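Local coordinates for protein peroxisomal acyl-coenzyme A oxidase 1 (Arabidopsis thaliana, PDB 1W07) that oxidises long- and medium-chain acyl-CoAs to 2-trans-enoyl-CoAs with bound FAD, passing electrons to oxygen to give hydrogen peroxide in peroxisomal beta-oxidation, at residues B[435-438]-B[439-443]; B[372-375]-B[376-379]; B[3-6]-B[7-10]; B[298-301]-B[302-306]. The protein carries 1 engineered substitution. All blocks are in the same frame, centred on the assembly; numbering follows the deposited sequence.

Contact 1. Residues B[435-438]-B[439-443]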
loop_
_atom_site.group_PDB
_atom_site.type_symbol
_atom_site.label_atom_id
_atom_site.label_comp_id
_atom_site.label_asym_id
_atom_site.label_seq_id
_atom_site.Cartn_x
_atom_site.Cartn_y
_atom_site.Cartn_z
ATOM N N ALA B 435 10.394 -12.057 19.870
ATOM C CA ALA B 435 9.485 -12.570 20.893
ATOM C C ALA B 435 10.158 -13.704 21.665
ATOM O O ALA B 435 10.108 -13.734 22.896
ATOM C CB ALA B 435 8.189 -13.055 20.254
ATOM N N ARG B 436 10.781 -14.639 20.954
ATOM C CA ARG B 436 11.467 -15.737 21.631
ATOM C C ARG B 436 12.537 -15.176 22.575
ATOM O O ARG B 436 12.675 -15.635 23.702
ATOM C CB ARG B 436 12.117 -16.679 20.616
ATOM C CG ARG B 436 11.143 -17.538 19.832
ATOM C CD ARG B 436 11.895 -18.516 18.950
ATOM N NE ARG B 436 11.034 -19.201 17.993
ATOM C CZ ARG B 436 10.149 -20.148 18.293
ATOM N NH1 ARG B 436 9.978 -20.563 19.544
ATOM N NH2 ARG B 436 9.430 -20.694 17.321
ATOM N N PHE B 437 13.290 -14.186 22.106
ATOM C CA PHE B 437 14.331 -13.556 22.914
ATOM C C PHE B 437 13.727 -12.909 24.164
ATOM O O PHE B 437 14.276 -13.014 25.266
ATOM C CB PHE B 437 15.064 -12.494 22.087
ATOM C CG PHE B 437 16.016 -11.645 22.884
ATOM C CD1 PHE B 437 17.213 -12.173 23.352
ATOM C CD2 PHE B 437 15.706 -10.319 23.181
ATOM C CE1 PHE B 437 18.091 -11.401 24.106
ATOM C CE2 PHE B 437 16.581 -9.530 23.939
ATOM C CZ PHE B 437 17.777 -10.075 24.401
ATOM N N LEU B 438 12.589 -12.243 23.987
ATOM C CA LEU B 438 11.923 -11.587 25.100
ATOM C C LEU B 438 11.420 -12.614 26.096
ATOM O O LEU B 438 11.520 -12.405 27.306
ATOM C CB LEU B 438 10.753 -10.722 24.608
ATOM C CG LEU B 438 11.134 -9.441 23.841
ATOM C CD1 LEU B 438 9.865 -8.756 23.341
ATOM C CD2 LEU B 438 11.943 -8.508 24.750
ATOM N N MET B 439 10.884 -13.724 25.591
ATOM C CA MET B 439 10.372 -14.778 26.462
ATOM C C MET B 439 11.495 -15.400 27.286
ATOM O O MET B 439 11.309 -15.696 28.464
ATOM C CB MET B 439 9.660 -15.858 25.641
ATOM C CG MET B 439 8.336 -15.411 25.019
ATOM S SD MET B 439 7.120 -14.782 26.203
ATOM C CE MET B 439 7.369 -12.981 26.019
ATOM N N LYS B 440 12.659 -15.595 26.673
ATOM C CA LYS B 440 13.795 -16.152 27.396
ATOM C C LYS B 440 14.290 -15.168 28.453
ATOM O O LYS B 440 14.637 -15.559 29.558
ATOM C CB LYS B 440 14.938 -16.489 26.433
ATOM C CG LYS B 440 14.684 -17.725 25.597
ATOM C CD LYS B 440 15.863 -18.062 24.687
ATOM C CE LYS B 440 17.143 -18.355 25.468
ATOM N NZ LYS B 440 18.263 -18.743 24.557
ATOM N N THR B 441 14.320 -13.888 28.106
ATOM C CA THR B 441 14.775 -12.857 29.031
ATOM C C THR B 441 13.852 -12.821 30.238
ATOM O O THR B 441 14.296 -12.650 31.376
ATOM C CB THR B 441 14.793 -11.470 28.357
ATOM O OG1 THR B 441 15.637 -11.533 27.205
ATOM C CG2 THR B 441 15.318 -10.399 29.314
ATOM N N VAL B 442 12.561 -12.982 29.984
ATOM C CA VAL B 442 11.579 -12.988 31.055
ATOM C C VAL B 442 11.786 -14.237 31.901
ATOM O O VAL B 442 11.690 -14.182 33.127
ATOM C CB VAL B 442 10.141 -12.995 30.504
ATOM C CG1 VAL B 442 9.153 -13.200 31.645
ATOM C CG2 VAL B 442 9.859 -11.688 29.770
ATOM N N ALA B 443 12.078 -15.353 31.235
ATOM C CA ALA B 443 12.306 -16.626 31.913
ATOM C C ALA B 443 13.429 -16.473 32.924
ATOM O O ALA B 443 13.385 -17.042 34.013
ATOM C CB ALA B 443 12.653 -17.714 30.892
#

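Contact 2. Residues B[372-375]-B[376-379]. With PT (platinum (II) ion), chain M.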
loop_
_atom_site.group_PDB
_atom_site.type_symbol
_atom_site.label_atom_id
_atom_site.label_comp_id
_atom_site.label_asym_id
_atom_site.label_seq_id
_atom_site.Cartn_x
_atom_site.Cartn_y
_atom_site.Cartn_z
ATOM N N GLU B 372 21.274 -10.034 22.358
ATOM C CA GLU B 372 20.549 -8.767 22.360
ATOM C C GLU B 372 20.704 -8.034 21.024
ATOM O O GLU B 372 19.729 -7.553 20.451
ATOM C CB GLU B 372 21.058 -7.871 23.495
ATOM C CG GLU B 372 20.248 -6.596 23.695
ATOM C CD GLU B 372 21.120 -5.360 23.847
ATOM O OE1 GLU B 372 22.108 -5.411 24.611
ATOM O OE2 GLU B 372 20.812 -4.332 23.211
ATOM N N ALA B 373 21.940 -7.964 20.541
ATOM C CA ALA B 373 22.256 -7.285 19.287
ATOM C C ALA B 373 21.408 -7.825 18.144
ATOM O O ALA B 373 20.903 -7.069 17.313
ATOM C CB ALA B 373 23.728 -7.446 18.968
ATOM N N HIS B 374 21.248 -9.140 18.114
ATOM C CA HIS B 374 20.464 -9.774 17.085
ATOM C C HIS B 374 18.971 -9.474 17.159
ATOM O O HIS B 374 18.326 -9.256 16.118
ATOM C CB HIS B 374 20.685 -11.269 17.149
ATOM C CG HIS B 374 21.288 -11.800 15.901
ATOM N ND1 HIS B 374 21.963 -12.995 15.840
ATOM C CD2 HIS B 374 21.312 -11.282 14.658
ATOM C CE1 HIS B 374 22.391 -13.182 14.606
ATOM N NE2 HIS B 374 22.006 -12.155 13.878
ATOM N N ALA B 375 18.433 -9.461 18.378
ATOM C CA ALA B 375 17.029 -9.167 18.623
ATOM C C ALA B 375 16.695 -7.750 18.178
ATOM O O ALA B 375 15.763 -7.542 17.403
ATOM C CB ALA B 375 16.710 -9.339 20.109
ATOM N N CYS B 376 17.461 -6.775 18.681
ATOM C CA CYS B 376 17.257 -5.370 18.326
ATOM C C CYS B 376 17.295 -5.165 16.828
ATOM O O CYS B 376 16.380 -4.575 16.242
ATOM C CB CYS B 376 18.349 -4.490 18.962
ATOM S SG CYS B 376 18.240 -4.268 20.743
ATOM N N THR B 377 18.364 -5.649 16.190
ATOM C CA THR B 377 18.517 -5.496 14.754
ATOM C C THR B 377 17.342 -6.112 13.995
ATOM O O THR B 377 16.742 -5.450 13.162
ATOM C CB THR B 377 19.818 -6.129 14.240
ATOM O OG1 THR B 377 19.895 -7.498 14.655
ATOM C CG2 THR B 377 21.002 -5.383 14.779
ATOM N N ALA B 378 17.004 -7.367 14.294
ATOM C CA ALA B 378 15.900 -8.030 13.609
ATOM C C ALA B 378 14.578 -7.281 13.790
ATOM O O ALA B 378 13.833 -7.050 12.826
ATOM C CB ALA B 378 15.755 -9.488 14.096
ATOM N N GLY B 379 14.302 -6.908 15.036
ATOM C CA GLY B 379 13.076 -6.196 15.354
ATOM C C GLY B 379 12.989 -4.813 14.743
ATOM O O GLY B 379 11.924 -4.398 14.268
HETATM PT PT PT M . 21.262 -12.446 11.989
#

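Contact 3. Residues B[3-6]-B[7-10]. With PT (platinum (II) ion), chain L.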
loop_
_atom_site.group_PDB
_atom_site.type_symbol
_atom_site.label_atom_id
_atom_site.label_comp_id
_atom_site.label_asym_id
_atom_site.label_seq_id
_atom_site.Cartn_x
_atom_site.Cartn_y
_atom_site.Cartn_z
ATOM N N GLY B 3 11.533 30.806 -12.449
ATOM C CA GLY B 3 12.373 30.673 -11.275
ATOM C C GLY B 3 11.758 31.167 -9.982
ATOM O O GLY B 3 12.481 31.491 -9.042
ATOM N N ILE B 4 10.433 31.228 -9.922
ATOM C CA ILE B 4 9.764 31.686 -8.727
ATOM C C ILE B 4 9.566 30.546 -7.726
ATOM O O ILE B 4 9.262 29.412 -8.109
ATOM C CB ILE B 4 8.382 32.299 -9.063
ATOM C CG1 ILE B 4 8.531 33.386 -10.132
ATOM C CG2 ILE B 4 7.745 32.868 -7.802
ATOM C CD1 ILE B 4 9.536 34.489 -9.803
ATOM N N ASP B 5 9.727 30.852 -6.441
ATOM C CA ASP B 5 9.536 29.877 -5.374
ATOM C C ASP B 5 8.166 30.056 -4.733
ATOM O O ASP B 5 7.991 30.918 -3.867
ATOM C CB ASP B 5 10.623 30.039 -4.306
ATOM C CG ASP B 5 10.472 29.037 -3.177
ATOM O OD1 ASP B 5 9.575 28.173 -3.277
ATOM O OD2 ASP B 5 11.240 29.114 -2.199
ATOM N N HIS B 6 7.196 29.240 -5.148
ATOM C CA HIS B 6 5.839 29.330 -4.606
ATOM C C HIS B 6 5.712 28.951 -3.150
ATOM O O HIS B 6 4.667 29.168 -2.539
ATOM C CB HIS B 6 4.893 28.458 -5.417
ATOM C CG HIS B 6 4.850 28.828 -6.862
ATOM N ND1 HIS B 6 5.892 28.566 -7.722
ATOM C CD2 HIS B 6 3.912 29.475 -7.590
ATOM C CE1 HIS B 6 5.600 29.039 -8.919
ATOM N NE2 HIS B 6 4.405 29.596 -8.865
ATOM N N LEU B 7 6.767 28.372 -2.590
ATOM C CA LEU B 7 6.751 27.973 -1.186
ATOM C C LEU B 7 7.604 28.938 -0.367
ATOM O O LEU B 7 7.914 28.670 0.793
ATOM C CB LEU B 7 7.276 26.530 -1.050
ATOM C CG LEU B 7 6.311 25.424 -1.515
ATOM C CD1 LEU B 7 7.041 24.067 -1.703
ATOM C CD2 LEU B 7 5.168 25.324 -0.492
ATOM N N ALA B 8 7.967 30.071 -0.969
ATOM C CA ALA B 8 8.808 31.053 -0.290
ATOM C C ALA B 8 8.267 31.472 1.065
ATOM O O ALA B 8 9.023 31.546 2.028
ATOM C CB ALA B 8 9.021 32.284 -1.165
ATOM N N ASP B 9 6.970 31.752 1.132
ATOM C CA ASP B 9 6.344 32.158 2.384
ATOM C C ASP B 9 6.407 31.037 3.417
ATOM O O ASP B 9 6.656 31.282 4.600
ATOM C CB ASP B 9 4.886 32.568 2.141
ATOM C CG ASP B 9 4.203 33.059 3.399
ATOM O OD1 ASP B 9 4.763 33.965 4.051
ATOM O OD2 ASP B 9 3.115 32.545 3.746
ATOM N N GLU B 10 6.187 29.797 2.979
ATOM C CA GLU B 10 6.238 28.653 3.892
ATOM C C GLU B 10 7.627 28.553 4.518
ATOM O O GLU B 10 7.770 28.330 5.715
ATOM C CB GLU B 10 5.918 27.349 3.145
ATOM C CG GLU B 10 4.441 27.144 2.880
ATOM C CD GLU B 10 3.623 27.138 4.164
ATOM O OE1 GLU B 10 4.112 26.579 5.159
ATOM O OE2 GLU B 10 2.496 27.683 4.177
HETATM PT PT PT L . 4.631 31.170 -10.721
HETATM O O HOH W 1 4.751 29.919 0.175
#

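Contact 4. Residues B[298-301]-B[302-306]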
loop_
_atom_site.group_PDB
_atom_site.type_symbol
_atom_site.label_atom_id
_atom_site.label_comp_id
_atom_site.label_asym_id
_atom_site.label_seq_id
_atom_site.Cartn_x
_atom_site.Cartn_y
_atom_site.Cartn_z
ATOM N N ARG B 298 11.788 10.746 1.739
ATOM C CA ARG B 298 11.516 11.179 0.366
ATOM C C ARG B 298 10.012 11.349 0.204
ATOM O O ARG B 298 9.550 12.382 -0.298
ATOM C CB ARG B 298 12.019 10.161 -0.662
ATOM C CG ARG B 298 13.541 10.058 -0.779
ATOM C CD ARG B 298 13.964 8.865 -1.661
ATOM N NE ARG B 298 13.600 9.061 -3.059
ATOM C CZ ARG B 298 14.002 8.284 -4.061
ATOM N NH1 ARG B 298 14.770 7.224 -3.832
ATOM N NH2 ARG B 298 13.673 8.591 -5.315
ATOM N N ALA B 299 9.251 10.336 0.633
ATOM C CA ALA B 299 7.803 10.372 0.520
ATOM C C ALA B 299 7.210 11.534 1.308
ATOM O O ALA B 299 6.362 12.260 0.797
ATOM C CB ALA B 299 7.197 9.024 0.996
ATOM N N VAL B 300 7.659 11.713 2.547
ATOM C CA VAL B 300 7.176 12.805 3.411
ATOM C C VAL B 300 7.506 14.190 2.808
ATOM O O VAL B 300 6.707 15.127 2.914
ATOM C CB VAL B 300 7.800 12.698 4.832
ATOM C CG1 VAL B 300 7.553 13.986 5.642
ATOM C CG2 VAL B 300 7.208 11.467 5.550
ATOM N N CYS B 301 8.676 14.318 2.188
ATOM C CA CYS B 301 9.071 15.584 1.574
ATOM C C CYS B 301 8.059 15.919 0.474
ATOM O O CYS B 301 7.585 17.047 0.374
ATOM C CB CYS B 301 10.471 15.445 0.977
ATOM S SG CYS B 301 11.124 16.905 0.109
ATOM N N ILE B 302 7.705 14.920 -0.332
ATOM C CA ILE B 302 6.762 15.123 -1.426
ATOM C C ILE B 302 5.378 15.498 -0.914
ATOM O O ILE B 302 4.786 16.487 -1.353
ATOM C CB ILE B 302 6.677 13.855 -2.320
ATOM C CG1 ILE B 302 8.053 13.593 -2.962
ATOM C CG2 ILE B 302 5.618 14.046 -3.398
ATOM C CD1 ILE B 302 8.191 12.231 -3.690
ATOM N N ALA B 303 4.858 14.709 0.015
ATOM C CA ALA B 303 3.532 14.971 0.542
ATOM C C ALA B 303 3.481 16.280 1.310
ATOM O O ALA B 303 2.481 17.009 1.216
ATOM C CB ALA B 303 3.062 13.795 1.428
ATOM N N THR B 304 4.546 16.619 2.042
ATOM C CA THR B 304 4.564 17.875 2.801
ATOM C C THR B 304 4.531 19.086 1.865
ATOM O O THR B 304 3.731 20.000 2.055
ATOM C CB THR B 304 5.810 17.964 3.761
ATOM O OG1 THR B 304 5.756 16.900 4.717
ATOM C CG2 THR B 304 5.805 19.279 4.524
ATOM N N ARG B 305 5.382 19.099 0.843
ATOM C CA ARG B 305 5.382 20.231 -0.076
ATOM C C ARG B 305 4.059 20.316 -0.825
ATOM O O ARG B 305 3.451 21.387 -0.904
ATOM C CB ARG B 305 6.558 20.119 -1.056
ATOM C CG ARG B 305 7.925 20.294 -0.397
ATOM C CD ARG B 305 9.048 20.122 -1.404
ATOM N NE ARG B 305 10.349 20.448 -0.828
ATOM C CZ ARG B 305 11.513 20.118 -1.367
ATOM N NH1 ARG B 305 12.641 20.462 -0.762
ATOM N NH2 ARG B 305 11.551 19.437 -2.501
ATOM N N TYR B 306 3.589 19.197 -1.374
ATOM C CA TYR B 306 2.317 19.254 -2.077
ATOM C C TYR B 306 1.167 19.682 -1.158
ATOM O O TYR B 306 0.230 20.340 -1.609
ATOM C CB TYR B 306 1.982 17.909 -2.702
ATOM C CG TYR B 306 0.713 17.958 -3.514
ATOM C CD1 TYR B 306 0.656 18.679 -4.711
ATOM C CD2 TYR B 306 -0.440 17.298 -3.088
ATOM C CE1 TYR B 306 -0.516 18.735 -5.460
ATOM C CE2 TYR B 306 -1.616 17.353 -3.829
ATOM C CZ TYR B 306 -1.648 18.068 -5.009
ATOM O OH TYR B 306 -2.814 18.115 -5.739
#

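Contact 1. Residues B[435-438]-B[439-443]
Met439 stands one helical turn beyond Ala435, and its N donates to Ala435 O at 2.8 Å. Met439 CG lies beside the same oxygen. The thioether then bends at chi2 and chi3. This brings Met439 CE to 4.3 Å from Leu438 CB, an apolar touch. Lys440 repeats the backbone pattern with Arg436 O. Its CG runs past that oxygen at 3.5 Å before the chain turns away. Thr441 adds a side-chain bond to the backbone one. Its OG1 donates to Phe437 O at 2.8 Å, and its N donates to the same oxygen at 3.0 Å. The two donors come from opposite faces of the carbonyl plane, so one acceptor is gripped twice. This is a common way for a helical threonine to satisfy its hydroxyl within the helix. OG1 also sits 3.8 Å above the Phe437 plane, over the ring centre. Phe437 allows this with CG anti to the backbone N (chi1 171°), which turns the ring along the helix toward Thr441. An alanine in place of Thr441 would probably leave Phe437 O with a single bond from within the helix and strip the oxygen from that face of the ring. Val442 N bonds to Leu438 O at 2.9 Å, and its CG2 lies against that oxygen. The contact is plain packing in the last turns of helix 427-443, away from the annotated sites. Met439 packs on helix 480-503 and on Leu519 of helix 516-538. Phe437 packs on Pro371, Glu372 and Ala375 of helix 370-398.

Contact 2. Residues B[372-375]-B[376-379]
Thr377 lays its side chain back over the previous turn of the helix, against the carbonyls of Ala373 and His374. Its CG2 is 3.0 Å from Ala373 O. Its OG1 is 2.9 Å from Ala373 O and 2.8 Å from His374 O. OG1 stands between the backbone N and the carbonyl carbon (chi1 54°), and this torsion is what sets it between the two oxygens. Both carbonyls also take a backbone N-H, Ala373 O from Thr377 and His374 O from Ala378. Thr377 OG1 also lies at the edge of the His374 imidazole, close to the ring plane, 4.0 Å from CD2. The two side chains slant across each other. A routine helical bond from Cys376 N to Glu372 O and another from Gly379 N to Ala375 O complete the turn. Ala378 CB sits 3.3 Å from His374 O. Helix 370-398 lies in the C-alpha1 domain, where Thr377 packs on Val282 and Arg285 of helix 278-309 and on Leu351 of helix 328-363. Glu372 OE2 is hydrogen-bonded to Thr454. The His374 ring meets Tyr278, with the planes at about 60°, and its side chain is about 8 Å from that of Glu424, the inferred proton acceptor. His374 NE2 binds a platinum ion at 2.1 Å. Platinum bonded there implies that NE2 carries no proton in this crystal. The metal is probably a heavy-atom additive, since FAD is the cofactor of this enzyme.

Contact 3. Residues B[3-6]-B[7-10]
Asp5 reaches Leu7 through an extended first torsion: CG is anti to the backbone N (chi1 -180°), and a chi2 of 4° sets OD1 close to the turn that follows. Leu7 N donates to Asp5 OD1 at 2.9 Å and comes from above the carboxylate plane. This is an Asx turn. A type I beta turn from Asp5 to Ala8 is laid over it, in which Ala8 N donates to Asp5 O at 3.0 Å from well above the carbonyl plane. Asp5 thus uses both side chain and backbone to lead the chain into helix 8-12, with Leu7 as the N-cap residue. An alanine at Asp5 would keep the backbone turn bond but would probably leave Leu7 N without this acceptor and take away a salt-bridge partner of Arg11. A water donates to His6 O at 2.8 Å and accepts from Glu10 N at 3.2 Å, so it bridges the turn to the first helical residues. The Leu7 side chain packs on Arg305, Ala308 and Val309 of helix 278-309. The His6 ring is fixed by a hydrogen bond between ND1 and Asp622 O. With ND1 paired to a carbonyl, the ring probably carries its proton there. NE2 would then be left for the platinum ion it binds at 2.4 Å, a metal more likely introduced for the crystal work than part of the enzyme.

Contact 4. Residues B[298-301]-B[302-306]
Thr304 and Val300 lie side by side and point the same way, and here the packing is close. Thr304 OG1 donates to Val300 O at 2.7 Å and Thr304 N to the same oxygen at 2.8 Å. The two arrive from opposite faces of the carbonyl plane. Val300 CG1 is 3.5 Å from Thr304 OG1, so a methyl and a hydroxyl share one strip of the helix surface. Cys301 and Arg305 form the second close pair. Cys301 SG stands 3.5 Å above the guanidinium plane, over its centre. SG is anti to the backbone N (chi1 178°), which directs it along the helix toward the next turn, and the Arg305 chain is extended from CG to NE to meet it. Asp605 forms a salt bridge with Arg305 NH1 and Gly619 O accepts from NH2, which probably fix the rotation of the guanidinium under the sulfur. Ile302 is packed as well, with its CG1 3.3 Å from Arg298 O. Helix 278-309 belongs to the C-alpha1 domain, a helical domain of the acyl-CoA dehydrogenase and oxidase fold, and the Ala303 side chain is about 8 Å from a bound FAD. Leu334 and Val604 pack on Thr304, and Cys395 of helix 370-398 packs on Ala299, Val300 and Ala303. The looser part is at the N-terminal end, where the partly exposed Arg298 side chain leads away to a salt bridge with Asp94 and a cation-pi contact with Tyr613.

Overall arrangement
Along the chain the order is contact 3, contact 4, contact 2, contact 1. They form two pairs on opposite sides of the chain's centre. Contacts 3 and 4 have centres 15 Å apart and touch where Leu7 meets Arg305, joining the N-terminal turn to helix 278-309. Contacts 1 and 2 have centres 13 Å apart and meet where Phe437 of helix 427-443 packs on Ala375 and Glu372 of helix 370-398. Between the pairs, contacts 2 and 4 are about 19 Å apart at their nearest atoms, but their two helices also pack on each other in the C-alpha1 domain. That domain contributes residues such as Arg310, Gln330 and Gly401 to FAD binding.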